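Local coordinates for amidase (Bacillus anthracis, PDB 5EWQ), which probably hydrolyses amide bonds as a member of the amidase family, whose relatives include the A subunit of glutamyl-tRNA(Gln) amidotransferase, at residues I117-K122 with A217-T223. Residues are numbered along the deposited sequence; the frame is centred on the assembly and turned at random.
Sequences IPVVVK and APLAVGT
K122 reaches across to T223 where two parallel strands of the central mixed sheet end. Its CG stands anti to the backbone N (chi1 -162°) and the chain beyond is fully extended, which carries NZ to T223 OG1 at 2.9 Å, with a weak bond to T223 O. S204 and S205 also bond NZ, and N124 bonds T223 OG1. Amidase-signature enzymes use a Ser-cis-Ser-Lys triad; K122 and its partner S204 are probably the lysine and the cis-serine.

The strands pair most closely in the middle, where V221 N donates to V120 O at 2.9 Å. On one face V221 CG2 touches both V121 CG1, at 3.9 Å, and V119 CG1, at 4.0 Å; on the other, V120 CG2 meets A217 CB. Pairing is looser toward the strand starts, where V120 N to L219 O is a weak 3.3 Å bond; the prolines P118 and P218 nonetheless pack there, crossing at about a right angle. No side of the contact opens to solvent.

Strand 161-166 pairs with the far edge of 118-122 and strand 263-267 with that of 219-223, while helix 206-213 packs on A220 and helix 64-79 on both prolines.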
loop_
_atom_site.group_PDB
_atom_site.type_symbol
_atom_site.label_atom_id
_atom_site.label_comp_id
_atom_site.label_asym_id
_atom_site.label_seq_id
_atom_site.Cartn_x
_atom_site.Cartn_y
_atom_site.Cartn_z
ATOM N N ILE A 117 3.273 12.270 -13.174
ATOM C CA ILE A 117 2.740 10.947 -12.875
ATOM C C ILE A 117 1.628 11.009 -11.833
ATOM O O ILE A 117 1.844 11.481 -10.716
ATOM C CB ILE A 117 3.842 9.996 -12.369
ATOM C CG1 ILE A 117 4.946 9.852 -13.418
ATOM C CG2 ILE A 117 3.254 8.636 -12.022
ATOM C CD1 ILE A 117 4.465 9.284 -14.736
ATOM N N PRO A 118 0.430 10.533 -12.201
ATOM C CA PRO A 118 -0.695 10.453 -11.263
ATOM C C PRO A 118 -0.464 9.390 -10.193
ATOM O O PRO A 118 -0.037 8.279 -10.511
ATOM C CB PRO A 118 -1.876 10.082 -12.164
ATOM C CG PRO A 118 -1.258 9.387 -13.327
ATOM C CD PRO A 118 0.064 10.062 -13.548
ATOM N N VAL A 119 -0.735 9.733 -8.938
ATOM C CA VAL A 119 -0.556 8.799 -7.831
ATOM C C VAL A 119 -1.842 8.672 -7.020
ATOM O O VAL A 119 -2.504 9.669 -6.736
ATOM C CB VAL A 119 0.593 9.238 -6.897
ATOM C CG1 VAL A 119 0.837 8.193 -5.819
ATOM C CG2 VAL A 119 1.865 9.480 -7.693
ATOM N N VAL A 120 -2.198 7.445 -6.656
ATOM C CA VAL A 120 -3.373 7.206 -5.830
ATOM C C VAL A 120 -2.965 6.847 -4.407
ATOM O O VAL A 120 -2.331 5.818 -4.173
ATOM C CB VAL A 120 -4.257 6.080 -6.404
ATOM C CG1 VAL A 120 -5.345 5.700 -5.412
ATOM C CG2 VAL A 120 -4.867 6.507 -7.728
ATOM N N VAL A 121 -3.329 7.702 -3.457
ATOM C CA VAL A 121 -2.999 7.463 -2.056
ATOM C C VAL A 121 -4.153 6.775 -1.333
ATOM O O VAL A 121 -5.302 6.852 -1.763
ATOM C CB VAL A 121 -2.646 8.774 -1.328
ATOM C CG1 VAL A 121 -1.433 9.424 -1.976
ATOM C CG2 VAL A 121 -3.834 9.724 -1.334
ATOM N N LYS A 122 -3.836 6.095 -0.236
ATOM C CA LYS A 122 -4.838 5.383 0.547
ATOM C C LYS A 122 -5.846 6.369 1.140
ATOM O O LYS A 122 -5.532 7.545 1.332
ATOM C CB LYS A 122 -4.161 4.563 1.647
ATOM C CG LYS A 122 -5.021 3.468 2.255
ATOM C CD LYS A 122 -4.203 2.612 3.210
ATOM C CE LYS A 122 -5.016 1.455 3.760
ATOM N NZ LYS A 122 -4.208 0.573 4.646
ATOM N N ALA A 217 -3.872 3.342 -12.181
ATOM C CA ALA A 217 -2.831 4.294 -11.813
ATOM C C ALA A 217 -1.460 3.638 -11.954
ATOM O O ALA A 217 -1.333 2.426 -11.785
ATOM C CB ALA A 217 -3.041 4.796 -10.391
ATOM N N PRO A 218 -0.427 4.436 -12.269
ATOM C CA PRO A 218 0.927 3.887 -12.387
ATOM C C PRO A 218 1.493 3.516 -11.024
ATOM O O PRO A 218 2.128 2.472 -10.878
ATOM C CB PRO A 218 1.730 5.039 -13.011
ATOM C CG PRO A 218 0.716 6.037 -13.477
ATOM C CD PRO A 218 -0.459 5.873 -12.574
ATOM N N LEU A 219 1.256 4.376 -10.039
ATOM C CA LEU A 219 1.784 4.183 -8.694
ATOM C C LEU A 219 0.696 4.374 -7.644
ATOM O O LEU A 219 -0.343 4.974 -7.917
ATOM C CB LEU A 219 2.939 5.149 -8.436
ATOM C CG LEU A 219 4.085 5.085 -9.444
ATOM C CD1 LEU A 219 5.096 6.178 -9.176
ATOM C CD2 LEU A 219 4.747 3.722 -9.399
ATOM N N ALA A 220 0.942 3.866 -6.440
ATOM C CA ALA A 220 -0.025 3.984 -5.356
ATOM C C ALA A 220 0.657 4.002 -3.993
ATOM O O ALA A 220 1.744 3.449 -3.823
ATOM C CB ALA A 220 -1.033 2.853 -5.424
ATOM N N VAL A 221 0.006 4.639 -3.025
ATOM C CA VAL A 221 0.529 4.718 -1.667
ATOM C C VAL A 221 -0.350 3.934 -0.698
ATOM O O VAL A 221 -1.565 4.127 -0.652
ATOM C CB VAL A 221 0.632 6.178 -1.184
ATOM C CG1 VAL A 221 1.119 6.229 0.257
ATOM C CG2 VAL A 221 1.556 6.970 -2.093
ATOM N N GLY A 222 0.273 3.048 0.072
ATOM C CA GLY A 222 -0.442 2.272 1.068
ATOM C C GLY A 222 0.146 2.450 2.452
ATOM O O GLY A 222 1.245 2.981 2.605
ATOM N N THR A 223 -0.592 2.011 3.466
ATOM C CA THR A 223 -0.112 2.067 4.841
ATOM C C THR A 223 -0.108 0.671 5.447
ATOM O O THR A 223 -0.908 -0.179 5.061
ATOM C CB THR A 223 -0.976 2.998 5.715
ATOM O OG1 THR A 223 -2.283 2.431 5.876
ATOM C CG2 THR A 223 -1.095 4.376 5.082
#